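Local coordinates for protein phosphoribosylaminoimidazole-succinocarboxamide synthase (Thermotoga maritima, PDB 1KUT) that catalyses the ATP-dependent joining of L-aspartate to 5-amino-1-(5-phosphoribosyl)imidazole-4-carboxylate, giving SAICAR in de novo purine biosynthesis, at residues A48-Y53 with E157-A162. Numbering follows the deposited sequence.
Sequences AILMKY and EFFERA
One face of the Tyr53 ring receives the edge of Phe158 in an edge-to-face aromatic pair, with centroids 4.6 Å apart and planes inclined at 54°. Phe158 CD1 stands 3.5 Å above the tyrosine plane, over the ring centre, and Phe158 CB lies near Tyr53 CE2 and OH. Both side chains have CG anti to the backbone N, and they run past each other in opposite directions. The Phe158 ring in turn has Phe159 CE1 in its plane, at the edge, and Phe158 CD2 lies over one face of the Phe159 ring, displaced from its centre, 3.9 Å above the plane. Leu50 comes in roughly perpendicular to the Phe158 side chain: its CD1 methyl touches Phe158 CE2 at 3.6 Å and approaches Phe159 CZ more loosely, at 4.3 Å. At the margin, Arg161, its chain stretched out as far as NE, meets Tyr53 tip to tip, its NH2 3.9 Å from Tyr53 CE1 and its guanidinium turned 82° from the ring, almost perpendicular. No hydrogen bond joins 48-53 to 157-162, but the hydroxyl of Tyr53 is held by Ala154 O, one turn before Phe158 in helix 138-160, which fixes the far end of the ring while Phe158 packs on its face. An alanine at Tyr53 would lose both this hydroxyl tether and the aromatic face, and would probably loosen the packing of Phe158 between the helices. The contact thus ties the C-terminal part of helix 39-55 to the end of helix 138-160, largely through apolar side chains. Helix 214-229 closes over the same cluster through Leu223, Cys224 and Leu227, and strand 192-196 adds Phe192 against Leu50 and Leu194 against Phe159.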
# COMPACT_ATOMS: atom_id res chain seq x y z
N ALA B 48 25.71 15.52 3.01
CA ALA B 48 27.05 15.20 2.52
C ALA B 48 27.88 14.35 3.47
O ALA B 48 28.67 13.52 3.04
CB ALA B 48 27.79 16.47 2.20
N ILE B 49 27.71 14.59 4.76
CA ILE B 49 28.41 13.81 5.78
C ILE B 49 27.84 12.40 5.79
O ILE B 49 28.55 11.41 5.63
CB ILE B 49 28.21 14.47 7.17
CG1 ILE B 49 29.04 15.75 7.24
CG2 ILE B 49 28.53 13.47 8.28
CD1 ILE B 49 29.08 16.38 8.61
N LEU B 50 26.53 12.29 5.98
CA LEU B 50 25.89 10.98 5.99
C LEU B 50 26.18 10.16 4.70
O LEU B 50 26.61 9.02 4.78
CB LEU B 50 24.39 11.16 6.21
CG LEU B 50 23.82 11.20 7.64
CD1 LEU B 50 24.93 11.27 8.70
CD2 LEU B 50 22.85 12.36 7.78
N MSE B 51 25.96 10.75 3.53
CA MSE B 51 26.18 10.04 2.26
C MSE B 51 27.63 9.63 2.00
O MSE B 51 27.88 8.61 1.35
CB MSE B 51 25.69 10.88 1.09
CG MSE B 51 24.21 11.09 1.08
SE MSE B 51 23.65 11.58 -0.70
CE MSE B 51 24.50 13.28 -0.88
N LYS B 52 28.56 10.43 2.50
CA LYS B 52 29.99 10.13 2.38
C LYS B 52 30.24 8.85 3.19
O LYS B 52 30.89 7.91 2.72
CB LYS B 52 30.81 11.30 2.95
CG LYS B 52 32.31 11.16 2.79
CD LYS B 52 32.71 11.21 1.31
CE LYS B 52 34.23 11.11 1.14
NZ LYS B 52 34.60 10.82 -0.28
N TYR B 53 29.71 8.83 4.41
CA TYR B 53 29.84 7.68 5.30
C TYR B 53 29.31 6.41 4.64
O TYR B 53 29.90 5.34 4.74
CB TYR B 53 29.04 7.96 6.58
CG TYR B 53 28.81 6.77 7.48
CD1 TYR B 53 29.84 6.25 8.27
CD2 TYR B 53 27.55 6.18 7.57
CE1 TYR B 53 29.60 5.18 9.15
CE2 TYR B 53 27.30 5.12 8.42
CZ TYR B 53 28.33 4.63 9.22
OH TYR B 53 28.07 3.57 10.08
N GLU B 157 23.35 2.45 13.10
CA GLU B 157 24.56 2.17 13.89
C GLU B 157 25.39 3.44 14.04
O GLU B 157 26.12 3.63 15.02
CB GLU B 157 25.38 1.08 13.20
CG GLU B 157 24.57 -0.18 12.98
CD GLU B 157 25.15 -1.07 11.89
OE1 GLU B 157 25.48 -0.54 10.80
OE2 GLU B 157 25.26 -2.30 12.11
N PHE B 158 25.25 4.32 13.05
CA PHE B 158 25.95 5.59 13.04
C PHE B 158 25.50 6.47 14.21
O PHE B 158 26.32 6.85 15.05
CB PHE B 158 25.65 6.31 11.73
CG PHE B 158 26.39 7.59 11.57
CD1 PHE B 158 27.73 7.59 11.19
CD2 PHE B 158 25.77 8.81 11.83
CE1 PHE B 158 28.44 8.79 11.07
CE2 PHE B 158 26.46 10.01 11.71
CZ PHE B 158 27.80 10.00 11.33
N PHE B 159 24.21 6.79 14.26
CA PHE B 159 23.65 7.63 15.31
C PHE B 159 23.71 6.95 16.67
O PHE B 159 23.64 7.61 17.71
CB PHE B 159 22.20 7.98 15.00
CG PHE B 159 22.04 8.81 13.77
CD1 PHE B 159 22.57 10.10 13.72
CD2 PHE B 159 21.39 8.30 12.65
CE1 PHE B 159 22.46 10.87 12.56
CE2 PHE B 159 21.27 9.06 11.49
CZ PHE B 159 21.80 10.35 11.44
N GLU B 160 23.82 5.63 16.63
CA GLU B 160 23.89 4.81 17.83
C GLU B 160 25.09 5.25 18.67
O GLU B 160 25.01 5.33 19.90
CB GLU B 160 24.03 3.35 17.38
CG GLU B 160 23.79 2.32 18.46
CD GLU B 160 23.72 0.91 17.89
OE1 GLU B 160 24.74 0.42 17.35
OE2 GLU B 160 22.62 0.29 17.98
N ARG B 161 26.20 5.55 18.00
CA ARG B 161 27.40 5.97 18.70
C ARG B 161 27.14 7.18 19.59
O ARG B 161 27.87 7.42 20.55
CB ARG B 161 28.50 6.33 17.71
CG ARG B 161 28.97 5.23 16.80
CD ARG B 161 30.10 5.79 15.94
NE ARG B 161 30.35 5.00 14.73
CZ ARG B 161 31.12 5.43 13.73
NH1 ARG B 161 31.70 6.62 13.81
NH2 ARG B 161 31.31 4.67 12.66
N ALA B 162 26.11 7.96 19.25
CA ALA B 162 25.75 9.16 20.00
C ALA B 162 24.53 8.96 20.89
O ALA B 162 23.99 9.92 21.44
CB ALA B 162 25.50 10.30 19.03